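Local coordinates for Polyphosphate:AMP phosphotransferase (Pseudomonas aeruginosa PAO1, PDB 3CZP), which transfers phosphate from inorganic polyphosphate to AMP to make ADP, and less efficiently to GMP to make GDP, with magnesium as cofactor, at residues A[281-286]-A[482-487]; A[319-324]-A[360-365]. All coordinates share one frame; numbering follows the deposited sequence.

Contact 1 (A[281-286]-A[482-487]); sequences AAEQAR and VLRTIN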
loop_
_atom_site.group_PDB
_atom_site.type_symbol
_atom_site.label_atom_id
_atom_site.label_comp_id
_atom_site.label_asym_id
_atom_site.label_seq_id
_atom_site.Cartn_x
_atom_site.Cartn_y
_atom_site.Cartn_z
ATOM N N ALA A 281 35.489 4.315 12.065
ATOM C CA ALA A 281 35.953 3.560 10.884
ATOM C C ALA A 281 35.886 2.032 11.081
ATOM O O ALA A 281 35.464 1.300 10.189
ATOM C CB ALA A 281 37.405 3.998 10.511
ATOM N N ALA A 282 36.331 1.562 12.241
ATOM C CA ALA A 282 36.300 0.125 12.534
ATOM C C ALA A 282 34.858 -0.385 12.553
ATOM O O ALA A 282 34.535 -1.421 11.954
ATOM C CB ALA A 282 37.006 -0.185 13.877
ATOM N N GLU A 283 33.983 0.345 13.225
ATOM C CA GLU A 283 32.590 -0.137 13.372
ATOM C C GLU A 283 31.748 -0.076 12.079
ATOM O O GLU A 283 30.915 -0.974 11.827
ATOM C CB GLU A 283 31.891 0.581 14.561
ATOM C CG GLU A 283 32.634 0.262 15.927
ATOM C CD GLU A 283 32.545 -1.196 16.358
ATOM O OE1 GLU A 283 31.524 -1.825 16.063
ATOM O OE2 GLU A 283 33.473 -1.729 16.988
ATOM N N GLN A 284 31.984 0.954 11.266
ATOM C CA GLN A 284 31.389 1.053 9.938
ATOM C C GLN A 284 31.813 -0.132 9.034
ATOM O O GLN A 284 30.944 -0.757 8.394
ATOM C CB GLN A 284 31.717 2.403 9.318
ATOM C CG GLN A 284 30.996 3.569 10.018
ATOM C CD GLN A 284 31.393 4.917 9.467
ATOM O OE1 GLN A 284 32.536 5.109 9.039
ATOM N NE2 GLN A 284 30.441 5.867 9.458
ATOM N N ALA A 285 33.104 -0.480 9.030
ATOM C CA ALA A 285 33.612 -1.670 8.292
ATOM C C ALA A 285 32.999 -2.976 8.802
ATOM O O ALA A 285 32.699 -3.912 8.016
ATOM C CB ALA A 285 35.161 -1.731 8.385
ATOM N N ARG A 286 32.827 -3.052 10.127
ATOM C CA ARG A 286 32.296 -4.254 10.778
ATOM C C ARG A 286 30.844 -4.402 10.356
ATOM O O ARG A 286 30.430 -5.480 9.954
ATOM C CB ARG A 286 32.409 -4.124 12.303
ATOM C CG ARG A 286 32.061 -5.374 13.088
ATOM C CD ARG A 286 32.261 -5.110 14.548
ATOM N NE ARG A 286 31.557 -6.056 15.410
ATOM C CZ ARG A 286 31.158 -5.774 16.647
ATOM N NH1 ARG A 286 31.346 -4.564 17.165
ATOM N NH2 ARG A 286 30.533 -6.686 17.368
ATOM N N VAL A 482 26.125 3.464 19.014
ATOM C CA VAL A 482 25.006 3.058 18.159
ATOM C C VAL A 482 25.480 1.996 17.171
ATOM O O VAL A 482 24.884 0.914 17.051
ATOM C CB VAL A 482 24.381 4.299 17.402
ATOM C CG1 VAL A 482 23.546 3.842 16.241
ATOM C CG2 VAL A 482 23.528 5.181 18.367
ATOM N N LEU A 483 26.577 2.298 16.485
ATOM C CA LEU A 483 27.122 1.363 15.512
ATOM C C LEU A 483 27.534 0.065 16.229
ATOM O O LEU A 483 27.140 -1.016 15.814
ATOM C CB LEU A 483 28.310 1.967 14.764
ATOM C CG LEU A 483 28.018 2.780 13.489
ATOM C CD1 LEU A 483 29.104 3.812 13.326
ATOM C CD2 LEU A 483 27.939 1.893 12.258
ATOM N N ARG A 484 28.268 0.176 17.330
ATOM C CA ARG A 484 28.746 -1.038 18.016
ATOM C C ARG A 484 27.599 -1.960 18.463
ATOM O O ARG A 484 27.711 -3.172 18.379
ATOM C CB ARG A 484 29.557 -0.686 19.205
ATOM C CG ARG A 484 30.340 -1.840 19.791
ATOM C CD ARG A 484 31.182 -1.347 20.946
ATOM N NE ARG A 484 32.391 -0.633 20.557
ATOM C CZ ARG A 484 32.686 0.642 20.862
ATOM N NH1 ARG A 484 33.850 1.149 20.488
ATOM N NH2 ARG A 484 31.805 1.432 21.489
ATOM N N THR A 485 26.513 -1.359 18.944
ATOM C CA THR A 485 25.344 -2.101 19.371
ATOM C C THR A 485 24.673 -2.856 18.236
ATOM O O THR A 485 24.296 -4.045 18.381
ATOM C CB THR A 485 24.289 -1.201 20.014
ATOM O OG1 THR A 485 24.849 -0.482 21.120
ATOM C CG2 THR A 485 23.089 -2.061 20.501
ATOM N N ILE A 486 24.444 -2.167 17.138
ATOM C CA ILE A 486 23.934 -2.816 15.949
ATOM C C ILE A 486 24.784 -4.040 15.617
ATOM O O ILE A 486 24.261 -5.128 15.502
ATOM C CB ILE A 486 23.828 -1.844 14.758
ATOM C CG1 ILE A 486 22.717 -0.809 15.038
ATOM C CG2 ILE A 486 23.482 -2.551 13.454
ATOM C CD1 ILE A 486 22.747 0.309 14.045
ATOM N N ASN A 487 26.093 -3.843 15.498
ATOM C CA ASN A 487 27.033 -4.891 15.182
ATOM C C ASN A 487 27.024 -6.023 16.200
ATOM O O ASN A 487 27.040 -7.191 15.807
ATOM C CB ASN A 487 28.472 -4.313 15.102
ATOM C CG ASN A 487 28.683 -3.350 13.897
ATOM O OD1 ASN A 487 27.945 -3.398 12.917
ATOM N ND2 ASN A 487 29.718 -2.499 13.975
HETATM O O HOH W 1 35.222 0.102 18.140
#

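Contact 2 (A[319-324]-A[360-365]); sequences RVTDAL and FTIFDR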
loop_
_atom_site.group_PDB
_atom_site.type_symbol
_atom_site.label_atom_id
_atom_site.label_comp_id
_atom_site.label_asym_id
_atom_site.label_seq_id
_atom_site.Cartn_x
_atom_site.Cartn_y
_atom_site.Cartn_z
ATOM N N ARG A 319 25.685 8.194 10.424
ATOM C CA ARG A 319 26.957 7.464 10.561
ATOM C C ARG A 319 26.753 5.931 10.343
ATOM O O ARG A 319 27.692 5.214 9.954
ATOM C CB ARG A 319 27.638 7.758 11.892
ATOM C CG ARG A 319 28.103 9.237 12.121
ATOM C CD ARG A 319 28.658 9.835 10.862
ATOM N NE ARG A 319 28.895 11.269 10.963
ATOM C CZ ARG A 319 27.961 12.218 10.905
ATOM N NH1 ARG A 319 26.682 11.921 10.732
ATOM N NH2 ARG A 319 28.324 13.489 11.001
ATOM N N VAL A 320 25.538 5.448 10.588
ATOM C CA VAL A 320 25.175 4.060 10.221
ATOM C C VAL A 320 25.025 3.970 8.703
ATOM O O VAL A 320 25.580 3.073 8.071
ATOM C CB VAL A 320 23.844 3.634 10.912
ATOM C CG1 VAL A 320 23.317 2.243 10.395
ATOM C CG2 VAL A 320 24.045 3.655 12.419
ATOM N N THR A 321 24.294 4.896 8.104
ATOM C CA THR A 321 24.027 4.815 6.655
ATOM C C THR A 321 25.327 4.974 5.873
ATOM O O THR A 321 25.466 4.366 4.822
ATOM C CB THR A 321 22.912 5.842 6.135
ATOM O OG1 THR A 321 23.291 7.178 6.395
ATOM C CG2 THR A 321 21.565 5.607 6.802
ATOM N N ASP A 322 26.249 5.796 6.397
ATOM C CA ASP A 322 27.574 6.065 5.785
ATOM C C ASP A 322 28.364 4.795 5.570
ATOM O O ASP A 322 29.188 4.719 4.666
ATOM C CB ASP A 322 28.389 7.010 6.682
ATOM C CG ASP A 322 28.048 8.515 6.495
ATOM O OD1 ASP A 322 27.239 8.902 5.619
ATOM O OD2 ASP A 322 28.656 9.340 7.234
ATOM N N ALA A 323 28.120 3.800 6.426
ATOM C CA ALA A 323 28.716 2.483 6.331
ATOM C C ALA A 323 28.224 1.647 5.124
ATOM O O ALA A 323 28.907 0.738 4.680
ATOM C CB ALA A 323 28.452 1.701 7.649
ATOM N N LEU A 324 27.045 1.948 4.594
ATOM C CA LEU A 324 26.425 1.089 3.586
ATOM C C LEU A 324 26.032 1.785 2.280
ATOM O O LEU A 324 26.097 3.001 2.153
ATOM C CB LEU A 324 25.182 0.430 4.183
ATOM C CG LEU A 324 25.257 -0.252 5.544
ATOM C CD1 LEU A 324 23.857 -0.321 6.132
ATOM C CD2 LEU A 324 25.936 -1.611 5.524
ATOM N N PHE A 360 17.050 -3.745 5.771
ATOM C CA PHE A 360 17.416 -3.006 6.994
ATOM C C PHE A 360 16.562 -1.759 7.044
ATOM O O PHE A 360 16.625 -0.962 6.158
ATOM C CB PHE A 360 18.917 -2.653 6.918
ATOM C CG PHE A 360 19.479 -1.857 8.099
ATOM C CD1 PHE A 360 18.756 -1.647 9.295
ATOM C CD2 PHE A 360 20.741 -1.321 7.989
ATOM C CE1 PHE A 360 19.304 -0.920 10.345
ATOM C CE2 PHE A 360 21.301 -0.569 9.023
ATOM C CZ PHE A 360 20.592 -0.364 10.203
ATOM N N THR A 361 15.690 -1.627 8.029
ATOM C CA THR A 361 14.798 -0.457 8.124
ATOM C C THR A 361 15.183 0.269 9.396
ATOM O O THR A 361 15.382 -0.323 10.444
ATOM C CB THR A 361 13.319 -0.805 8.173
ATOM O OG1 THR A 361 12.962 -1.545 7.006
ATOM C CG2 THR A 361 12.454 0.475 8.301
ATOM N N ILE A 362 15.340 1.570 9.264
ATOM C CA ILE A 362 15.659 2.440 10.372
ATOM C C ILE A 362 14.406 3.344 10.615
ATOM O O ILE A 362 13.882 3.987 9.664
ATOM C CB ILE A 362 16.844 3.311 9.990
ATOM C CG1 ILE A 362 18.096 2.478 9.631
ATOM C CG2 ILE A 362 17.117 4.337 11.104
ATOM C CD1 ILE A 362 19.371 3.350 9.412
ATOM N N PHE A 363 13.968 3.394 11.881
ATOM C CA PHE A 363 12.827 4.129 12.295
ATOM C C PHE A 363 13.327 5.328 13.091
ATOM O O PHE A 363 13.845 5.208 14.199
ATOM C CB PHE A 363 11.867 3.272 13.114
ATOM C CG PHE A 363 11.096 2.268 12.312
ATOM C CD1 PHE A 363 9.943 2.642 11.648
ATOM C CD2 PHE A 363 11.551 0.951 12.180
ATOM C CE1 PHE A 363 9.219 1.732 10.884
ATOM C CE2 PHE A 363 10.819 0.005 11.428
ATOM C CZ PHE A 363 9.655 0.404 10.784
ATOM N N ASP A 364 13.195 6.485 12.488
ATOM C CA ASP A 364 13.448 7.716 13.180
ATOM C C ASP A 364 12.158 8.146 13.851
ATOM O O ASP A 364 11.260 8.711 13.226
ATOM C CB ASP A 364 13.965 8.754 12.205
ATOM C CG ASP A 364 14.400 10.045 12.895
ATOM O OD1 ASP A 364 14.343 10.161 14.151
ATOM O OD2 ASP A 364 14.795 10.966 12.164
ATOM N N ARG A 365 12.085 7.839 15.146
ATOM C CA ARG A 365 10.832 7.751 15.899
ATOM C C ARG A 365 10.048 6.550 15.411
ATOM O O ARG A 365 10.361 5.994 14.375
ATOM C CB ARG A 365 10.030 9.035 15.832
ATOM C CG ARG A 365 10.852 10.234 16.182
ATOM C CD ARG A 365 10.072 11.478 15.997
ATOM N NE ARG A 365 9.185 11.694 17.129
ATOM C CZ ARG A 365 8.681 12.876 17.476
ATOM N NH1 ARG A 365 8.992 13.969 16.779
ATOM N NH2 ARG A 365 7.869 12.975 18.542
#

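Contact 1 (A[281-286]-A[482-487])
Helices 273-292 and 475-496, the first and last long helices of the second PPK2 domain, run in the same general direction and are joined here, across 196 residues of sequence, largely by a salt-bridge network and an amide clamp; the axes of 281-286 and 482-487 lie 9.2 Å apart at 32°. The amide nitrogen of Asn487 grips one residue of the other helix twice: ND2 donates to the backbone O of Glu283 at 2.9 Å, on a carbonyl lone pair, and to Glu283 OE1 at 2.8 Å, reaching that oxygen from above the carboxylate plane. Both acceptors lie close to the amide plane, which fixes the flip of the buried Asn487 side chain.

The same carboxylate joins two arginines. The Glu283 chain bends at chi2 (-66°), and OE1 also takes a 3.0 Å salt-bridge hydrogen bond from Arg286 NH1 on its syn lone pair. Such double donation probably helps keep the acid ionised. Glu283 OE2 and Arg484 NE form a long salt bridge, the side chains crossing obliquely, and a water bridges OE2 to Arg484 NH1, which also bonds Gln279.

Van der Waals contact completes the seam. Asn487 CB sits over the centre of the Arg286 guanidinium, 3.4 Å from CZ, while the other nitrogens of that group pair with Asp488 and Glu491. Leu483 lays CB against Glu283 CB and CD1 against Gln284 CG. Behind this seam, Val482 and Ile486 pack on strand 404-412 and helix 313-321.

Contact 2 (A[319-324]-A[360-365])
Val320 sets its CG1 methyl against the rim of the Phe360 ring, 3.7 Å from CE2 and nearly as close to CZ. This is helix-on-sheet packing in the second PPK2 domain, an alpha/beta fold of the P-loop NTPase clan whose parallel sheet has strand order 2-3-1-4-5; helix 313-321 here lies against strand 360-364.

The ring reaches the helix because Phe360 carries CG anti to its backbone N (chi1 179°), and it offers its edge to two aliphatic groups. A type I turn from Thr321 to Leu324 follows Val320, closed by Leu324 N bonding to Thr321 O at 2.9 Å. The turn brings Leu324 round to the same ring, where Leu324 CD1 meets Phe360 CD2 in the plane of the ring at 3.8 Å and the two side chains cross at about a right angle.

Two residues along the strand, Ile362 points the same way as Phe360, and its CD1 also lies near Val320 CG1; Phe305 of the central strand 300-307 and Ile317 adjoin it. All five touching side chains are buried. Thr321 turns its hydroxyl to Arg318 O, leaving its methyl CG2 to touch Ile362 CD1 at 4.1 Å.

How the contacts relate
Both contacts belong to the second PPK2 domain: contact 2 is buried and joins a helix to the sheet, whereas contact 1 is partly buried and joins helix 273-292 to helix 475-496, whose other side packs on strand 404-412. Contact 2 is wholly apolar; contact 1 is mostly polar, its buried Asn487 amide satisfied by Glu283 and its charged groups only partly exposed. Helix 313-321 belongs to contact 2 yet also touches both helices of contact 1. The two contacts touch where Gln284 NE2 approaches Arg319 O at 2.9 Å, a probable hydrogen bond, and where Val482 CG1 packs on Val320 CG2. In sequence, contact 2 is nested within the loop that contact 1 closes.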